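Local coordinates for protein AtGH3.15 acyl acid amido synthetase (Arabidopsis thaliana, PDB 6E1Q) that conjugates amino acids, chiefly glutamine, to the auxin precursor indole-3-butyric acid and to the herbicide 2,4-DB, using ATP to activate the acyl acid, at residues I227-L230 with E231-P235; E275-C278 with S279-S282; V31-A34 with I35-N39; T42-L45 with R46-N50. One frame throughout, in Å; residues are numbered along the deposited sequence.

Interaction 1 of 4, residues I227-L230 with E231-P235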
loop_
_atom_site.group_PDB
_atom_site.type_symbol
_atom_site.label_atom_id
_atom_site.label_comp_id
_atom_site.label_asym_id
_atom_site.label_seq_id
_atom_site.Cartn_x
_atom_site.Cartn_y
_atom_site.Cartn_z
ATOM N N ILE A 227 -8.807 14.257 -1.691
ATOM C CA ILE A 227 -10.062 14.805 -2.193
ATOM C C ILE A 227 -10.844 15.474 -1.067
ATOM O O ILE A 227 -11.443 16.542 -1.251
ATOM C CB ILE A 227 -10.871 13.682 -2.866
ATOM C CG1 ILE A 227 -10.157 13.228 -4.134
ATOM C CG2 ILE A 227 -12.315 14.133 -3.135
ATOM C CD1 ILE A 227 -10.839 12.113 -4.857
ATOM N N LYS A 228 -10.846 14.859 0.118
ATOM C CA LYS A 228 -11.503 15.477 1.259
ATOM C C LYS A 228 -10.907 16.851 1.559
ATOM O O LYS A 228 -11.645 17.811 1.805
ATOM C CB LYS A 228 -11.405 14.564 2.479
ATOM C CG LYS A 228 -12.366 14.942 3.614
ATOM C CD LYS A 228 -11.643 15.559 4.818
ATOM C CE LYS A 228 -12.558 15.666 6.045
ATOM N NZ LYS A 228 -13.358 16.930 6.098
ATOM N N PHE A 229 -9.576 16.968 1.539
ATOM C CA PHE A 229 -8.954 18.273 1.743
ATOM C C PHE A 229 -9.389 19.268 0.663
ATOM O O PHE A 229 -9.696 20.429 0.959
ATOM C CB PHE A 229 -7.432 18.122 1.773
ATOM C CG PHE A 229 -6.721 19.295 2.369
ATOM C CD1 PHE A 229 -6.367 20.380 1.579
ATOM C CD2 PHE A 229 -6.415 19.324 3.722
ATOM C CE1 PHE A 229 -5.712 21.468 2.113
ATOM C CE2 PHE A 229 -5.756 20.422 4.278
ATOM C CZ PHE A 229 -5.401 21.491 3.469
ATOM N N LEU A 230 -9.435 18.828 -0.595
ATOM C CA LEU A 230 -9.868 19.719 -1.670
ATOM C C LEU A 230 -11.294 20.206 -1.451
ATOM O O LEU A 230 -11.592 21.391 -1.660
ATOM C CB LEU A 230 -9.775 19.006 -3.014
ATOM C CG LEU A 230 -8.456 19.050 -3.758
ATOM C CD1 LEU A 230 -8.531 18.083 -4.940
ATOM C CD2 LEU A 230 -8.124 20.476 -4.200
ATOM N N GLU A 231 -12.197 19.295 -1.057
ATOM C CA GLU A 231 -13.581 19.679 -0.806
ATOM C C GLU A 231 -13.660 20.812 0.209
ATOM O O GLU A 231 -14.498 21.711 0.079
ATOM C CB GLU A 231 -14.398 18.475 -0.308
ATOM C CG GLU A 231 -14.758 17.460 -1.384
ATOM C CD GLU A 231 -15.342 16.158 -0.807
ATOM O OE1 GLU A 231 -15.115 15.865 0.385
ATOM O OE2 GLU A 231 -16.014 15.420 -1.551
ATOM N N ASP A 232 -12.798 20.788 1.225
ATOM C CA ASP A 232 -12.882 21.776 2.293
ATOM C C ASP A 232 -12.188 23.084 1.947
ATOM O O ASP A 232 -12.565 24.129 2.486
ATOM C CB ASP A 232 -12.265 21.227 3.573
ATOM C CG ASP A 232 -13.139 20.179 4.238
ATOM O OD1 ASP A 232 -14.350 20.114 3.926
ATOM O OD2 ASP A 232 -12.594 19.413 5.061
ATOM N N HIS A 233 -11.173 23.059 1.076
ATOM C CA HIS A 233 -10.270 24.200 0.956
ATOM C C HIS A 233 -10.076 24.724 -0.456
ATOM O O HIS A 233 -9.293 25.664 -0.643
ATOM C CB HIS A 233 -8.899 23.851 1.558
ATOM C CG HIS A 233 -8.984 23.428 2.994
ATOM N ND1 HIS A 233 -9.358 24.296 4.002
ATOM C CD2 HIS A 233 -8.777 22.228 3.588
ATOM C CE1 HIS A 233 -9.363 23.653 5.156
ATOM N NE2 HIS A 233 -9.015 22.395 4.934
ATOM N N TRP A 234 -10.762 24.164 -1.448
ATOM C CA TRP A 234 -10.548 24.624 -2.814
ATOM C C TRP A 234 -10.749 26.131 -3.006
ATOM O O TRP A 234 -9.961 26.723 -3.762
ATOM C CB TRP A 234 -11.408 23.810 -3.790
ATOM C CG TRP A 234 -12.900 23.993 -3.740
ATOM C CD1 TRP A 234 -13.805 23.170 -3.120
ATOM C CD2 TRP A 234 -13.673 25.031 -4.379
ATOM N NE1 TRP A 234 -15.085 23.645 -3.306
ATOM C CE2 TRP A 234 -15.035 24.779 -4.081
ATOM C CE3 TRP A 234 -13.344 26.144 -5.174
ATOM C CZ2 TRP A 234 -16.064 25.593 -4.546
ATOM C CZ3 TRP A 234 -14.372 26.968 -5.630
ATOM C CH2 TRP A 234 -15.720 26.685 -5.314
ATOM N N PRO A 235 -11.697 26.819 -2.345
ATOM C CA PRO A 235 -11.830 28.263 -2.641
ATOM C C PRO A 235 -10.628 29.054 -2.195
ATOM O O PRO A 235 -10.202 29.979 -2.904
ATOM C CB PRO A 235 -13.107 28.683 -1.890
ATOM C CG PRO A 235 -13.844 27.380 -1.679
ATOM C CD PRO A 235 -12.769 26.366 -1.438
#
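F229 and H233 meet one turn apart on the same side of a helix, and the imidazole brings a carbon, CD2, over the centre of the phenyl ring, 3.3 Å above its plane. The two planes are inclined at 44°, so the pair is neither a parallel stack nor an edge-to-face one. Followed outward, one side of H233 keeps to F229: CB lies near both F229 O and F229 CE1, CG keeps the same company, CD2 comes within 3.5 Å of F229 CZ, and NE2 lies over the CE2 and CZ side of the ring. F229 reaches this position because its CG is anti to the backbone N (chi1 -163°), which swings the ring along the helix toward the next turn. A large apolar ring suits this site: one face takes H233 while the side chain also packs on M198, Y199 and L202 of helix 194-207.

Beside this pair, K228 bends at chi2 and chi4 to bring NZ to D232 OD2 at 2.8 Å, a salt bridge received on the syn lone pair of the carboxylate; these polar ends lie at the helix surface.

The backbone changes where P235, lacking an N-H, interrupts the bonding. L230 O accepts from W234 N at 2.9 Å and from H233 N at 3.2 Å, both from the same face of its carbonyl plane, and CD1 of the W234 indole lies 3.2 Å from that oxygen, at the ring's edge. P235 CG sits over the centre of the indole. The arrangement is that of a proline-kinked helix carrying an i to i+4 aromatic pair and salt bridge, within helix 220-243 of the GH3 N-terminal domain.

Interaction 2 of 4, residues E275-C278 with S279-S282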
loop_
_atom_site.group_PDB
_atom_site.type_symbol
_atom_site.label_atom_id
_atom_site.label_comp_id
_atom_site.label_asym_id
_atom_site.label_seq_id
_atom_site.Cartn_x
_atom_site.Cartn_y
_atom_site.Cartn_z
ATOM N N GLU A 275 -12.013 26.881 -10.160
ATOM C CA GLU A 275 -13.272 27.157 -9.472
ATOM C C GLU A 275 -14.459 26.600 -10.255
ATOM O O GLU A 275 -15.395 26.053 -9.665
ATOM C CB GLU A 275 -13.423 28.673 -9.239
ATOM C CG GLU A 275 -12.580 29.237 -8.064
ATOM C CD GLU A 275 -12.240 30.731 -8.196
ATOM O OE1 GLU A 275 -12.599 31.355 -9.211
ATOM O OE2 GLU A 275 -11.597 31.290 -7.277
ATOM N N GLN A 276 -14.433 26.712 -11.590
ATOM C CA GLN A 276 -15.534 26.176 -12.390
ATOM C C GLN A 276 -15.705 24.679 -12.172
ATOM O O GLN A 276 -16.834 24.176 -12.136
ATOM C CB GLN A 276 -15.306 26.447 -13.873
ATOM C CG GLN A 276 -16.151 27.546 -14.462
ATOM C CD GLN A 276 -15.522 28.130 -15.713
ATOM O OE1 GLN A 276 -15.127 27.394 -16.621
ATOM N NE2 GLN A 276 -15.415 29.458 -15.764
ATOM N N GLU A 277 -14.593 23.947 -12.055
ATOM C CA GLU A 277 -14.679 22.505 -11.826
ATOM C C GLU A 277 -15.078 22.187 -10.398
ATOM O O GLU A 277 -15.852 21.254 -10.162
ATOM C CB GLU A 277 -13.342 21.827 -12.141
ATOM C CG GLU A 277 -12.905 21.965 -13.571
ATOM C CD GLU A 277 -13.966 21.498 -14.555
ATOM O OE1 GLU A 277 -13.945 21.986 -15.703
ATOM O OE2 GLU A 277 -14.806 20.637 -14.189
ATOM N N CYS A 278 -14.518 22.905 -9.425
ATOM C CA CYS A 278 -14.785 22.554 -8.035
ATOM C C CYS A 278 -16.177 22.979 -7.577
ATOM O O CYS A 278 -16.718 22.383 -6.640
ATOM C CB CYS A 278 -13.735 23.175 -7.115
ATOM S SG CYS A 278 -12.067 22.520 -7.265
ATOM N N SER A 279 -16.775 23.975 -8.219
ATOM C CA SER A 279 -18.075 24.463 -7.777
ATOM C C SER A 279 -19.242 23.609 -8.259
ATOM O O SER A 279 -20.374 23.854 -7.832
ATOM C CB SER A 279 -18.266 25.912 -8.227
ATOM O OG SER A 279 -18.253 25.989 -9.633
ATOM N N LYS A 280 -19.004 22.609 -9.108
ATOM C CA LYS A 280 -20.080 21.719 -9.528
ATOM C C LYS A 280 -20.560 20.849 -8.362
ATOM O O LYS A 280 -19.785 20.468 -7.476
ATOM C CB LYS A 280 -19.618 20.857 -10.713
ATOM C CG LYS A 280 -19.066 21.705 -11.870
ATOM C CD LYS A 280 -19.024 20.981 -13.213
ATOM C CE LYS A 280 -18.287 21.826 -14.259
ATOM N NZ LYS A 280 -17.559 21.002 -15.270
ATOM N N THR A 281 -21.863 20.544 -8.371
ATOM C CA THR A 281 -22.488 19.788 -7.278
ATOM C C THR A 281 -21.877 18.404 -7.121
ATOM O O THR A 281 -21.495 18.000 -6.018
ATOM C CB THR A 281 -23.991 19.638 -7.516
ATOM O OG1 THR A 281 -24.511 20.848 -8.075
ATOM C CG2 THR A 281 -24.684 19.315 -6.213
ATOM N N SER A 282 -21.828 17.644 -8.201
ATOM C CA SER A 282 -21.239 16.316 -8.167
ATOM C C SER A 282 -19.734 16.411 -8.379
ATOM O O SER A 282 -19.275 17.018 -9.352
ATOM C CB SER A 282 -21.862 15.427 -9.241
ATOM O OG SER A 282 -21.288 14.137 -9.186
#
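With chi1 at 62°, S279 holds OG between its backbone N and carbonyl carbon and turns the hydroxyl back to E275 O, while a bend at chi2 (-54°) in E277 lets its carboxylate meet the end of K280. Both features belong to the C-terminal end of helix 268-278, where the chain passes into the loop before helix 286-290. E275 O is gripped twice by one residue: S279 N donates at 2.9 Å and S279 OG, also at 2.9 Å, from the opposite face of the carbonyl plane. A small hydroxyl side chain fits here because it can fold back on the last turn and add a second donor to a carbonyl there.

K280 lies alongside E277, the two side chains pointing the same way, and its aliphatic part runs past the helix end, with CG 3.3 Å from Q276 O. The lysine's positive charge probably also suits the negative end of the helix dipole. The carboxylate of E277 is shared with R289 of helix 286-290, and E275 reaches R242 of helix 220-243, so acids of this last turn join neighbouring helices. K280 NZ meets E277 OE2 at 3.0 Å on its syn side, 33° out of the carboxylate plane.

Interaction 3 of 4, residues V31-A34 with I35-N39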
loop_
_atom_site.group_PDB
_atom_site.type_symbol
_atom_site.label_atom_id
_atom_site.label_comp_id
_atom_site.label_asym_id
_atom_site.label_seq_id
_atom_site.Cartn_x
_atom_site.Cartn_y
_atom_site.Cartn_z
ATOM N N VAL A 31 22.264 -14.811 -8.757
ATOM C CA VAL A 31 22.002 -13.936 -7.612
ATOM C C VAL A 31 22.398 -14.628 -6.313
ATOM O O VAL A 31 23.119 -14.064 -5.479
ATOM C CB VAL A 31 20.517 -13.515 -7.588
ATOM C CG1 VAL A 31 20.162 -12.857 -6.252
ATOM C CG2 VAL A 31 20.187 -12.602 -8.762
ATOM N N LEU A 32 21.933 -15.865 -6.129
ATOM C CA LEU A 32 22.230 -16.603 -4.904
ATOM C C LEU A 32 23.735 -16.764 -4.706
ATOM O O LEU A 32 24.269 -16.515 -3.614
ATOM C CB LEU A 32 21.554 -17.973 -4.945
ATOM C CG LEU A 32 21.749 -18.766 -3.655
ATOM C CD1 LEU A 32 21.248 -17.942 -2.479
ATOM C CD2 LEU A 32 21.091 -20.159 -3.697
ATOM N N GLU A 33 24.440 -17.183 -5.756
ATOM C CA GLU A 33 25.885 -17.331 -5.637
ATOM C C GLU A 33 26.543 -16.012 -5.251
ATOM O O GLU A 33 27.466 -15.989 -4.431
ATOM C CB GLU A 33 26.483 -17.860 -6.940
ATOM C CG GLU A 33 27.999 -17.935 -6.895
ATOM C CD GLU A 33 28.593 -18.566 -8.134
ATOM O OE1 GLU A 33 28.297 -19.749 -8.403
ATOM O OE2 GLU A 33 29.352 -17.874 -8.842
ATOM N N ALA A 34 26.073 -14.898 -5.814
ATOM C CA ALA A 34 26.684 -13.609 -5.499
ATOM C C ALA A 34 26.445 -13.229 -4.044
ATOM O O ALA A 34 27.367 -12.786 -3.351
ATOM C CB ALA A 34 26.140 -12.528 -6.434
ATOM N N ILE A 35 25.217 -13.417 -3.556
ATOM C CA ILE A 35 24.908 -13.052 -2.175
ATOM C C ILE A 35 25.718 -13.893 -1.204
ATOM O O ILE A 35 26.329 -13.367 -0.263
ATOM C CB ILE A 35 23.403 -13.201 -1.900
ATOM C CG1 ILE A 35 22.632 -12.092 -2.608
ATOM C CG2 ILE A 35 23.141 -13.170 -0.375
ATOM C CD1 ILE A 35 21.111 -12.288 -2.560
ATOM N N LEU A 36 25.722 -15.216 -1.409
ATOM C CA LEU A 36 26.421 -16.103 -0.486
ATOM C C LEU A 36 27.928 -15.899 -0.537
ATOM O O LEU A 36 28.607 -16.040 0.489
ATOM C CB LEU A 36 26.079 -17.563 -0.788
ATOM C CG LEU A 36 24.596 -17.927 -0.659
ATOM C CD1 LEU A 36 24.408 -19.427 -0.751
ATOM C CD2 LEU A 36 23.975 -17.365 0.623
ATOM N N SER A 37 28.475 -15.583 -1.714
ATOM C CA SER A 37 29.917 -15.355 -1.808
ATOM C C SER A 37 30.306 -14.035 -1.151
ATOM O O SER A 37 31.240 -13.984 -0.347
ATOM C CB SER A 37 30.374 -15.386 -3.268
ATOM O OG SER A 37 29.902 -16.543 -3.936
ATOM N N ARG A 38 29.589 -12.956 -1.469
ATOM C CA ARG A 38 29.966 -11.646 -0.950
ATOM C C ARG A 38 29.740 -11.541 0.554
ATOM O O ARG A 38 30.464 -10.798 1.229
ATOM C CB ARG A 38 29.202 -10.543 -1.695
ATOM C CG ARG A 38 29.872 -10.155 -3.023
ATOM C CD ARG A 38 28.954 -9.427 -4.011
ATOM N NE ARG A 38 29.369 -9.661 -5.401
ATOM C CZ ARG A 38 28.710 -9.237 -6.482
ATOM N NH1 ARG A 38 27.584 -8.541 -6.364
ATOM N NH2 ARG A 38 29.177 -9.517 -7.692
ATOM N N ASN A 39 28.773 -12.284 1.102
ATOM C CA ASN A 39 28.409 -12.166 2.511
ATOM C C ASN A 39 28.884 -13.348 3.347
ATOM O O ASN A 39 28.396 -13.548 4.465
ATOM C CB ASN A 39 26.895 -11.995 2.650
ATOM C CG ASN A 39 26.411 -10.693 2.058
ATOM O OD1 ASN A 39 26.683 -9.615 2.592
ATOM N ND2 ASN A 39 25.701 -10.780 0.941
#
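L32 and L36 pack one helical turn apart, and their different conformers bring the branches together. L32 has CG anti to its backbone N (chi1 -176°), which sends the branch along the helix, and chi2 then turns CD1 to L36; L36 has CG beside its own N instead, leaning back so that its CG lies 3.8 Å from L32 CD1. The two side chains cross at a slant, with L36 CD1 also close to L32 CD1. V31 and I35 pair differently: they lie side by side and point the same way, and V31 CG1 touches I35 CD1 at 3.9 Å. Branched aliphatic residues suit these buried positions, for L32 and L36 both rest on F58 of helix 55-61 and I35 on F398 and Y402.

This is the amphipathic last part of helix 24-38, in the GH3 N-terminal domain, and its exposed side is built quite differently. S37 (chi1 -50°) turns its hydroxyl back on the preceding turn, where OG donates to E33 O, a contact modelled very short at 2.5 Å, its exact length doubtful; S37 N reaches the same oxygen from the opposite face of the carbonyl plane, at 2.9 Å. R38 runs extended from CG to NE and lays one face of its guanidinium over A34 CB, which stands 4.1 Å above the plane. A residue as small as alanine lets the flat group lie there.

N39 is where the chain leaves helical geometry. Its amide folds back so that ND2 donates to I35 O at 2.9 Å, joining N39 N at 3.0 Å on the same oxygen, while N39 OD1 accepts from D88 N.

Interaction 4 of 4, residues T42-L45 with R46-N50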
loop_
_atom_site.group_PDB
_atom_site.type_symbol
_atom_site.label_atom_id
_atom_site.label_comp_id
_atom_site.label_asym_id
_atom_site.label_seq_id
_atom_site.Cartn_x
_atom_site.Cartn_y
_atom_site.Cartn_z
ATOM N N THR A 42 30.053 -12.532 6.928
ATOM C CA THR A 42 29.171 -11.864 7.882
ATOM C C THR A 42 28.930 -12.772 9.083
ATOM O O THR A 42 29.007 -14.002 8.990
ATOM C CB THR A 42 27.818 -11.492 7.262
ATOM O OG1 THR A 42 27.113 -12.681 6.867
ATOM C CG2 THR A 42 27.992 -10.560 6.076
ATOM N N GLU A 43 28.647 -12.159 10.230
ATOM C CA GLU A 43 28.349 -12.970 11.406
ATOM C C GLU A 43 27.142 -13.859 11.151
ATOM O O GLU A 43 27.151 -15.040 11.495
ATOM C CB GLU A 43 28.107 -12.077 12.626
ATOM C CG GLU A 43 27.533 -12.839 13.797
ATOM C CD GLU A 43 27.336 -11.988 15.044
ATOM O OE1 GLU A 43 28.082 -11.000 15.256
ATOM O OE2 GLU A 43 26.422 -12.321 15.818
ATOM N N TYR A 44 26.115 -13.318 10.496
ATOM C CA TYR A 44 24.888 -14.083 10.283
ATOM C C TYR A 44 25.131 -15.303 9.398
ATOM O O TYR A 44 24.771 -16.430 9.758
ATOM C CB TYR A 44 23.801 -13.189 9.670
ATOM C CG TYR A 44 22.457 -13.885 9.665
ATOM C CD1 TYR A 44 21.625 -13.809 10.770
ATOM C CD2 TYR A 44 22.045 -14.666 8.580
ATOM C CE1 TYR A 44 20.417 -14.459 10.801
ATOM C CE2 TYR A 44 20.827 -15.321 8.604
ATOM C CZ TYR A 44 20.014 -15.205 9.721
ATOM O OH TYR A 44 18.802 -15.839 9.795
ATOM N N LEU A 45 25.730 -15.100 8.225
ATOM C CA LEU A 45 25.819 -16.196 7.262
ATOM C C LEU A 45 26.857 -17.226 7.684
ATOM O O LEU A 45 26.635 -18.435 7.537
ATOM C CB LEU A 45 26.131 -15.648 5.870
ATOM C CG LEU A 45 25.522 -16.404 4.696
ATOM C CD1 LEU A 45 24.037 -16.641 4.949
ATOM C CD2 LEU A 45 25.753 -15.622 3.409
ATOM N N ARG A 46 27.993 -16.768 8.217
ATOM C CA ARG A 46 29.064 -17.687 8.583
ATOM C C ARG A 46 28.604 -18.663 9.661
ATOM O O ARG A 46 29.030 -19.824 9.678
ATOM C CB ARG A 46 30.297 -16.899 9.043
ATOM C CG ARG A 46 31.359 -17.720 9.780
ATOM C CD ARG A 46 31.585 -17.215 11.205
ATOM N NE ARG A 46 32.032 -15.824 11.226
ATOM C CZ ARG A 46 31.767 -14.961 12.204
ATOM N NH1 ARG A 46 31.042 -15.336 13.248
ATOM N NH2 ARG A 46 32.215 -13.715 12.129
ATOM N N GLY A 47 27.716 -18.216 10.550
ATOM C CA GLY A 47 27.208 -19.088 11.590
ATOM C C GLY A 47 26.445 -20.285 11.069
ATOM O O GLY A 47 26.358 -21.310 11.759
ATOM N N PHE A 48 25.901 -20.191 9.863
ATOM C CA PHE A 48 25.165 -21.295 9.260
ATOM C C PHE A 48 25.927 -22.004 8.154
ATOM O O PHE A 48 25.793 -23.216 8.005
ATOM C CB PHE A 48 23.824 -20.793 8.698
ATOM C CG PHE A 48 22.872 -20.298 9.752
ATOM C CD1 PHE A 48 22.404 -21.156 10.742
ATOM C CD2 PHE A 48 22.430 -18.986 9.744
ATOM C CE1 PHE A 48 21.531 -20.707 11.724
ATOM C CE2 PHE A 48 21.546 -18.524 10.726
ATOM C CZ PHE A 48 21.097 -19.387 11.717
ATOM N N LEU A 49 26.714 -21.281 7.359
ATOM C CA LEU A 49 27.311 -21.842 6.152
ATOM C C LEU A 49 28.799 -22.125 6.288
ATOM O O LEU A 49 29.316 -22.993 5.576
ATOM C CB LEU A 49 27.082 -20.897 4.958
ATOM C CG LEU A 49 25.656 -20.908 4.401
ATOM C CD1 LEU A 49 25.480 -19.927 3.257
ATOM C CD2 LEU A 49 25.306 -22.318 3.949
ATOM N N ASN A 50 29.488 -21.414 7.185
ATOM C CA ASN A 50 30.926 -21.577 7.405
ATOM C C ASN A 50 31.704 -21.497 6.093
ATOM O O ASN A 50 32.684 -22.214 5.880
ATOM C CB ASN A 50 31.228 -22.880 8.148
ATOM C CG ASN A 50 30.685 -22.878 9.571
ATOM O OD1 ASN A 50 29.652 -23.490 9.856
ATOM N ND2 ASN A 50 31.385 -22.192 10.472
#
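From T42 to R46 the backbone makes the first turn of helix 43-49, R46 N donating to T42 O at 3.0 Å; at its far end L45 O takes both L49 N, nearly in line with the carbonyl, and F48 N, which stands 56° out of the carbonyl plane. The helix starts with a classic N-cap: T42 OG1 accepts from L45 N at 3.1 Å, as a threonine can when it precedes a helix, and is also hydrogen-bonded to N39 O. N50 then leaves the helix with positive phi, a conformation asparagine tolerates well.

Among the side chains, Y44 and F48 form a T-shaped pair. Tyrosine CG lies opposite the backbone N (chi1 -170°), so that one face of its ring meets the edge of F48; the planes stand at 69°. L45 and L49 run side by side toward L36 of helix 24-38, CG of L45 3.8 Å from CD1 of L49. R46, bent at chi2 and chi3, folds back so that one guanidinium face lies over T42 O and E43 CA, while the E43 carboxylate pairs with R76. The edge of F48 meets Y44 off centre: CE2 sits 3.7 Å above the tyrosine plane, toward the rim near CZ.

Along the chain the order is interaction 3, interaction 4, interaction 1, interaction 2, and all four belong to the GH3 N-terminal domain. They form two touching couples at opposite sides of the chain's centre. Interactions 3 and 4, centres 12 Å apart, lie on the successive helices 24-38 and 43-49, where L36 CD2 meets L45 CD2 at 3.7 Å. Interactions 1 and 2, centres 11 Å apart, join helix 220-243 to the end of helix 268-278 through W234, whose CD2 lies 3.3 Å from C278 CB. The couples stand 51 to 63 Å apart between centres, so they lie too far apart to touch, each joining neighbouring parts of the chain near the periphery of the enzyme.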